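Local atomic coordinates of phospholipase C-beta (PLC-beta) (Sepia officinalis, PDB entry 3QR0), a protein that belongs to the phospholipase C-beta family of multidomain proteins, combining a PH domain, EF-hand-like helices, a TIM-barrel X/Y core and a C2 domain. Residues 174-178 / 191-195. Numbering follows the deposited sequence.
Sequences VKAIQ and ISKAL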
ATOM      1  N   VAL A 174     -29.806  16.485 -10.084  1.00 42.81           N
ATOM      2  CA  VAL A 174     -30.063  15.043 -10.037  1.00 42.38           C
ATOM      3  C   VAL A 174     -29.148  14.322 -11.022  1.00 42.02           C
ATOM      4  O   VAL A 174     -28.650  13.235 -10.741  1.00 41.39           O
ATOM      5  CB  VAL A 174     -31.537  14.708 -10.370  1.00 43.20           C
ATOM      6  CG1 VAL A 174     -31.728  13.195 -10.513  1.00 42.53           C
ATOM      7  CG2 VAL A 174     -32.471  15.273  -9.308  1.00 43.21           C
ATOM      8  N   LYS A 175     -28.939  14.949 -12.178  1.00 42.26           N
ATOM      9  CA  LYS A 175     -27.977  14.492 -13.180  1.00 42.18           C
ATOM     10  C   LYS A 175     -26.602  14.175 -12.568  1.00 41.14           C
ATOM     11  O   LYS A 175     -25.963  13.187 -12.938  1.00 40.27           O
ATOM     12  CB  LYS A 175     -27.842  15.571 -14.264  1.00 42.77           C
ATOM     13  CG  LYS A 175     -26.921  15.238 -15.418  1.00 43.78           C
ATOM     14  CD  LYS A 175     -27.094  16.254 -16.542  1.00 45.19           C
ATOM     15  CE  LYS A 175     -26.120  16.018 -17.674  1.00 45.64           C
ATOM     16  NZ  LYS A 175     -26.438  16.878 -18.854  1.00 46.68           N
ATOM     17  N   ALA A 176     -26.157  15.017 -11.636  1.00 40.88           N
ATOM     18  CA  ALA A 176     -24.855  14.847 -10.989  1.00 40.16           C
ATOM     19  C   ALA A 176     -24.854  13.660 -10.023  1.00 39.84           C
ATOM     20  O   ALA A 176     -23.854  12.957  -9.903  1.00 39.29           O
ATOM     21  CB  ALA A 176     -24.453  16.122 -10.261  1.00 40.17           C
ATOM     22  N   ILE A 177     -25.980  13.444  -9.343  1.00 40.47           N
ATOM     23  CA  ILE A 177     -26.120  12.329  -8.408  1.00 40.46           C
ATOM     24  C   ILE A 177     -26.043  11.001  -9.157  1.00 40.64           C
ATOM     25  O   ILE A 177     -25.328  10.091  -8.744  1.00 39.97           O
ATOM     26  CB  ILE A 177     -27.454  12.384  -7.621  1.00 41.01           C
ATOM     27  CG1 ILE A 177     -27.589  13.713  -6.869  1.00 41.31           C
ATOM     28  CG2 ILE A 177     -27.532  11.220  -6.642  1.00 40.42           C
ATOM     29  CD1 ILE A 177     -28.912  13.889  -6.169  1.00 42.10           C
ATOM     30  N   GLN A 178     -26.769  10.903 -10.269  1.00 41.58           N
ATOM     31  CA  GLN A 178     -26.774   9.680 -11.075  1.00 42.02           C
ATOM     32  C   GLN A 178     -25.412   9.372 -11.706  1.00 41.55           C
ATOM     33  O   GLN A 178     -24.958   8.227 -11.660  1.00 41.46           O
ATOM     34  CB  GLN A 178     -27.863   9.741 -12.152  1.00 42.94           C
ATOM     35  CG  GLN A 178     -29.254   9.453 -11.608  1.00 44.40           C
ATOM     36  CD  GLN A 178     -30.358   9.726 -12.612  1.00 46.44           C
ATOM     37  OE1 GLN A 178     -30.176  10.476 -13.573  1.00 47.54           O
ATOM     38  NE2 GLN A 178     -31.521   9.119 -12.387  1.00 47.39           N
ATOM     39  N   ILE A 191     -31.936   4.819  -8.512  1.00 42.77           N
ATOM     40  CA  ILE A 191     -31.527   6.079  -7.906  1.00 42.28           C
ATOM     41  C   ILE A 191     -32.680   7.086  -7.895  1.00 43.02           C
ATOM     42  O   ILE A 191     -32.961   7.690  -6.864  1.00 42.75           O
ATOM     43  CB  ILE A 191     -30.281   6.664  -8.614  1.00 41.61           C
ATOM     44  CG1 ILE A 191     -29.046   5.819  -8.276  1.00 40.50           C
ATOM     45  CG2 ILE A 191     -30.060   8.113  -8.208  1.00 41.12           C
ATOM     46  CD1 ILE A 191     -27.878   6.031  -9.213  1.00 39.85           C
ATOM     47  N   SER A 192     -33.361   7.243  -9.029  1.00 43.91           N
ATOM     48  CA  SER A 192     -34.516   8.148  -9.116  1.00 45.01           C
ATOM     49  C   SER A 192     -35.626   7.764  -8.130  1.00 45.56           C
ATOM     50  O   SER A 192     -36.176   8.625  -7.439  1.00 45.86           O
ATOM     51  CB  SER A 192     -35.079   8.173 -10.540  1.00 45.72           C
ATOM     52  OG  SER A 192     -34.151   8.759 -11.435  1.00 46.11           O
ATOM     53  N   LYS A 193     -35.950   6.474  -8.077  1.00 45.74           N
ATOM     54  CA  LYS A 193     -36.963   5.960  -7.154  1.00 46.38           C
ATOM     55  C   LYS A 193     -36.581   6.236  -5.699  1.00 45.66           C
ATOM     56  O   LYS A 193     -37.433   6.601  -4.888  1.00 45.92           O
ATOM     57  CB  LYS A 193     -37.155   4.452  -7.360  1.00 46.84           C
ATOM     58  CG  LYS A 193     -37.773   4.068  -8.705  1.00 48.43           C
ATOM     59  CD  LYS A 193     -39.293   3.950  -8.637  1.00 50.87           C
ATOM     60  CE  LYS A 193     -39.729   2.630  -8.006  1.00 51.62           C
ATOM     61  NZ  LYS A 193     -41.183   2.371  -8.200  1.00 53.59           N
ATOM     62  N   ALA A 194     -35.299   6.065  -5.377  1.00 44.47           N
ATOM     63  CA  ALA A 194     -34.798   6.312  -4.022  1.00 44.03           C
ATOM     64  C   ALA A 194     -34.901   7.789  -3.645  1.00 44.19           C
ATOM     65  O   ALA A 194     -35.283   8.120  -2.527  1.00 44.17           O
ATOM     66  CB  ALA A 194     -33.355   5.827  -3.885  1.00 43.01           C
ATOM     67  N   LEU A 195     -34.557   8.671  -4.582  1.00 44.49           N
ATOM     68  CA  LEU A 195     -34.691  10.116  -4.372  1.00 45.05           C
ATOM     69  C   LEU A 195     -36.155  10.481  -4.135  1.00 46.51           C
ATOM     70  O   LEU A 195     -36.469  11.311  -3.280  1.00 46.73           O
ATOM     71  CB  LEU A 195     -34.154  10.895  -5.579  1.00 44.90           C
ATOM     72  CG  LEU A 195     -32.658  10.774  -5.897  1.00 44.07           C
ATOM     73  CD1 LEU A 195     -32.354  11.383  -7.262  1.00 43.96           C
ATOM     74  CD2 LEU A 195     -31.802  11.421  -4.818  1.00 43.38           C
TER
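Q178, I191 and L195 bury the most surface where these two helical segments meet. Q178 lies along I191, with Q178 CG 3.7 Å from I191 CG2. Its amide end then reaches S192, where Q178 NE2 and S192 OG are 2.8 Å apart. The angle there is too poor for a hydrogen bond. Both groups turn instead to the backbone oxygen of R188, S192 OG by a hydrogen bond and Q178 NE2 by a weak one. L195, one turn after I191, fills the apolar side. L195 CD1 is 3.8 Å from V174 CG1, and L195 CD2 is 4.0 Å from I177 CD1. I177 CG2 also approaches I191 CG2, at 4.3 Å. The segment axes come no closer than 11.0 Å, with 126° between their N-to-C directions, so side chains bridge the gap. This is the helix-helix packing of an EF-hand-like domain. Helix 174-181 follows strand 171-173, and V174 is hydrogen-bonded through its backbone to D206. Helix 185-198 also packs on helix 215-225, with I191 on L225 and L195 on F221.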